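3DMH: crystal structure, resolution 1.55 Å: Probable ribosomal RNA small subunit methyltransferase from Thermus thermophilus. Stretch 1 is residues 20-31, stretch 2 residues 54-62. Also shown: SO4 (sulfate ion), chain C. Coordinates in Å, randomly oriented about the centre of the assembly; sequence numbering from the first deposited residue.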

# COMPACT_ATOMS: atom_id res chain seq x y z
N ARG A 20 -17.19 -17.04 -7.70
CA ARG A 20 -16.44 -16.94 -6.46
C ARG A 20 -15.39 -15.86 -6.60
O ARG A 20 -15.02 -15.48 -7.70
N LEU A 21 -14.92 -15.36 -5.46
CA LEU A 21 -13.90 -14.33 -5.47
C LEU A 21 -12.97 -14.60 -4.30
O LEU A 21 -13.44 -14.80 -3.18
N PHE A 22 -11.67 -14.64 -4.57
CA PHE A 22 -10.70 -14.84 -3.49
C PHE A 22 -10.42 -13.57 -2.73
O PHE A 22 -10.24 -12.50 -3.33
N ILE A 23 -10.33 -13.72 -1.42
CA ILE A 23 -9.93 -12.62 -0.54
C ILE A 23 -8.81 -13.12 0.38
O ILE A 23 -8.59 -14.32 0.51
N LYS A 24 -8.14 -12.20 1.05
CA LYS A 24 -7.15 -12.61 2.05
C LYS A 24 -6.96 -11.46 3.03
O LYS A 24 -7.27 -10.30 2.68
N PRO A 25 -6.42 -11.76 4.22
CA PRO A 25 -6.05 -10.68 5.14
C PRO A 25 -5.11 -9.69 4.45
O PRO A 25 -4.25 -10.07 3.66
N GLY A 26 -5.34 -8.40 4.70
CA GLY A 26 -4.46 -7.37 4.13
C GLY A 26 -4.77 -6.90 2.72
O GLY A 26 -4.09 -6.02 2.17
N ALA A 27 -5.81 -7.47 2.10
CA ALA A 27 -6.25 -7.03 0.78
C ALA A 27 -7.49 -6.12 0.86
O ALA A 27 -8.49 -6.47 1.53
N ARG A 28 -7.42 -4.96 0.21
CA ARG A 28 -8.53 -3.99 0.15
C ARG A 28 -9.68 -4.48 -0.71
O ARG A 28 -9.50 -5.29 -1.61
N GLY A 29 -10.88 -3.97 -0.45
CA GLY A 29 -11.99 -4.14 -1.39
C GLY A 29 -13.04 -5.16 -1.01
O GLY A 29 -13.98 -5.40 -1.79
N TYR A 30 -12.87 -5.77 0.17
CA TYR A 30 -13.82 -6.75 0.71
C TYR A 30 -14.63 -6.11 1.84
O TYR A 30 -14.05 -5.54 2.77
N ARG A 31 -15.96 -6.22 1.74
CA ARG A 31 -16.88 -5.63 2.74
C ARG A 31 -16.59 -4.14 2.93
O ARG A 31 -16.57 -3.62 4.05
N PRO A 54 -8.84 -1.74 -8.15
CA PRO A 54 -9.76 -2.89 -8.00
C PRO A 54 -9.82 -3.54 -6.64
O PRO A 54 -10.86 -4.08 -6.29
N GLY A 55 -8.73 -3.51 -5.88
CA GLY A 55 -8.68 -4.36 -4.66
C GLY A 55 -8.91 -5.80 -5.08
O GLY A 55 -8.35 -6.27 -6.07
N VAL A 56 -9.75 -6.51 -4.33
CA VAL A 56 -10.05 -7.92 -4.66
C VAL A 56 -10.96 -8.06 -5.90
O VAL A 56 -11.23 -9.19 -6.37
N GLY A 57 -11.43 -6.93 -6.45
CA GLY A 57 -12.15 -6.95 -7.74
C GLY A 57 -13.66 -7.04 -7.71
O GLY A 57 -14.30 -7.30 -8.73
N TRP A 58 -14.24 -6.83 -6.53
CA TRP A 58 -15.70 -6.89 -6.38
C TRP A 58 -16.44 -5.77 -7.10
O TRP A 58 -17.46 -6.00 -7.74
N GLY A 59 -15.91 -4.55 -7.02
CA GLY A 59 -16.60 -3.38 -7.58
C GLY A 59 -16.89 -3.45 -9.07
O GLY A 59 -17.97 -3.02 -9.51
N SER A 60 -15.95 -3.98 -9.85
CA SER A 60 -16.14 -4.04 -11.30
C SER A 60 -16.48 -5.46 -11.76
O SER A 60 -16.59 -5.70 -12.95
N LEU A 61 -16.68 -6.37 -10.80
CA LEU A 61 -16.93 -7.78 -11.18
C LEU A 61 -18.13 -8.00 -12.13
O LEU A 61 -18.08 -8.90 -12.97
N PRO A 62 -19.20 -7.19 -11.99
CA PRO A 62 -20.33 -7.38 -12.93
C PRO A 62 -19.96 -7.24 -14.41
O PRO A 62 -20.70 -7.75 -15.27

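Val56 is the centre of this contact. Its CA-to-CB bond points toward stretch 1, its chi1 is m (-61°), and 130 Å² of the residue is covered by the other stretch, the largest share of any residue here. Val56 CG1 lies 3.8 Å from Ala27 CB, and Val56 CG2 lies 4.0 Å from Leu21 CD2 and 4.4 Å from Tyr30 CB; Ile23 CG2 is 4.2 Å from Val56 CG1 and 4.2 Å from Val56 CG2, so it touches both methyls. Backbone completes the pocket: Phe22 O is 3.8 Å from Val56 CB, and Gly29 O is 3.6 Å from Val56 CG2.

Leu21 is the main apolar partner from the strand. It also points toward the other stretch, and with chi1 t (-167°) and chi2 p (71°) it divides its methyls between neighbours. Leu21 CD2 reaches Trp58 CB at 4.0 Å, in addition to Val56, while Leu21 CD1 meets Leu61 CD2 at 4.1 Å and comes within 3.3 Å of Val56 O. Trp58 (chi1 t, chi2 -124°) and Leu61 (chi1 t, chi2 p) both point toward stretch 1, so the cluster extends past Val56 along stretch 2. Ile23 (chi1 p, chi2 t) and Tyr30 (chi1 t, chi2 64°) start sideways and their ends lead away, which leaves them lesser contributors.

Where Gly29 faces Gly55, the backbones come close, with Gly29 CA and Gly55 CA 4.7 Å apart. An ideal CB on Gly55 would lie 2.4 Å from Arg28 O, a clash; one on Gly29 would lie 3.0 Å from Val56 N, a tight approach. The phi/psi values of Gly29 (104/2) independently call for glycine. This proximity accompanies the direct hydrogen bond between the stretches, from Val56 N to Arg28 O at 3.0 Å, with an N-H...acceptor angle of 136°.

Two waters extend the polar link. Water 1 donates to Phe22 O at 2.8 Å and to Val56 O at 2.7 Å, joining strand carbonyl to turn carbonyl. Water 2 donates to Gly29 O at 2.9 Å and to Pro54 O at 3.1 Å, and accepts from Trp58 N at 2.9 Å. Pro54 O also accepts from Gly57 N at 2.9 Å, closing the type II' turn that carries Val56.

At the outer edge, Arg28 is exposed; its side chain (chi1 m, chi2 t, chi3 t) starts sideways and its end leads away. Arg28 NE makes a weak hydrogen bond to sulfate O4 (3.1 Å, 133°), an ion probably from the crystallisation liquor.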

# COMPACT_ATOMS: atom_id res chain seq x y z
CB ARG A 20 -15.80 -18.28 -6.11
CG ARG A 20 -14.64 -18.66 -7.03
CD ARG A 20 -14.10 -20.06 -6.77
NE ARG A 20 -12.93 -20.28 -7.66
CZ ARG A 20 -11.95 -21.16 -7.42
NH1 ARG A 20 -11.95 -21.92 -6.33
NH2 ARG A 20 -10.93 -21.26 -8.29
CB LEU A 21 -14.58 -12.97 -5.30
CG LEU A 21 -13.72 -11.75 -5.58
CD1 LEU A 21 -13.43 -11.61 -7.09
CD2 LEU A 21 -14.43 -10.52 -5.06
CB PHE A 22 -9.38 -15.38 -4.03
CG PHE A 22 -9.45 -16.84 -4.46
CD1 PHE A 22 -9.03 -17.84 -3.59
CD2 PHE A 22 -9.93 -17.21 -5.73
CE1 PHE A 22 -9.06 -19.17 -3.96
CE2 PHE A 22 -9.98 -18.57 -6.09
CZ PHE A 22 -9.53 -19.54 -5.20
CB ILE A 23 -11.13 -12.06 0.27
CG1 ILE A 23 -11.60 -13.07 1.32
CG2 ILE A 23 -12.27 -11.58 -0.70
CD1 ILE A 23 -12.62 -12.50 2.29
CB LYS A 24 -5.79 -12.99 1.42
CG LYS A 24 -5.00 -11.78 0.91
CD LYS A 24 -3.58 -12.14 0.42
CE LYS A 24 -2.74 -12.80 1.49
NZ LYS A 24 -2.40 -11.88 2.65
CB PRO A 25 -5.36 -11.42 6.29
CG PRO A 25 -6.01 -12.81 6.29
CD PRO A 25 -6.12 -13.10 4.78
CB ALA A 27 -6.54 -8.24 -0.10
CB ARG A 28 -8.06 -2.66 -0.46
CG ARG A 28 -7.08 -1.79 0.31
CD ARG A 28 -6.92 -0.52 -0.53
NE ARG A 28 -5.87 0.40 -0.07
CZ ARG A 28 -4.64 0.48 -0.59
NH1 ARG A 28 -4.26 -0.31 -1.59
NH2 ARG A 28 -3.78 1.36 -0.09
CB TYR A 30 -13.05 -7.96 1.24
CG TYR A 30 -13.83 -8.93 2.11
CD1 TYR A 30 -14.91 -9.66 1.60
CD2 TYR A 30 -13.46 -9.15 3.44
CE1 TYR A 30 -15.61 -10.56 2.40
CE2 TYR A 30 -14.16 -10.05 4.25
CZ TYR A 30 -15.23 -10.75 3.71
OH TYR A 30 -15.92 -11.64 4.51
CB ARG A 31 -16.83 -6.40 4.06
CG ARG A 31 -17.49 -7.77 3.96
CD ARG A 31 -17.50 -8.50 5.29
NE ARG A 31 -18.65 -9.41 5.38
CZ ARG A 31 -18.77 -10.40 6.26
NH1 ARG A 31 -17.80 -10.63 7.14
NH2 ARG A 31 -19.86 -11.16 6.26
CB PRO A 54 -9.25 -3.91 -9.02
CG PRO A 54 -7.79 -3.58 -9.16
CD PRO A 54 -7.68 -2.07 -9.01
CB VAL A 56 -10.62 -8.72 -3.45
CG1 VAL A 56 -9.60 -8.75 -2.30
CG2 VAL A 56 -11.92 -8.11 -3.00
CB TRP A 58 -16.05 -6.90 -4.90
CG TRP A 58 -17.52 -7.02 -4.56
CD1 TRP A 58 -18.25 -6.16 -3.80
CD2 TRP A 58 -18.42 -8.09 -4.93
NE1 TRP A 58 -19.55 -6.61 -3.68
CE2 TRP A 58 -19.68 -7.79 -4.35
CE3 TRP A 58 -18.28 -9.27 -5.69
CZ2 TRP A 58 -20.80 -8.61 -4.51
CZ3 TRP A 58 -19.40 -10.08 -5.85
CH2 TRP A 58 -20.65 -9.75 -5.26
CB SER A 60 -14.90 -3.53 -12.04
OG SER A 60 -13.74 -4.27 -11.67
CB LEU A 61 -17.06 -8.69 -9.96
CG LEU A 61 -16.90 -10.20 -10.22
CD1 LEU A 61 -15.53 -10.54 -10.80
CD2 LEU A 61 -17.08 -10.93 -8.90
CB PRO A 62 -21.33 -6.29 -12.50
CG PRO A 62 -21.05 -6.11 -11.03
CD PRO A 62 -19.52 -6.19 -10.95
S SO4 C . -7.73 3.72 -0.20
O1 SO4 C . -8.09 2.97 -1.42
O2 SO4 C . -6.48 4.45 -0.38
O3 SO4 C . -8.78 4.71 0.09
O4 SO4 C . -7.62 2.77 0.90
O HOH W 1 -10.07 -11.65 -6.00
O HOH W 2 -13.30 -4.98 -4.55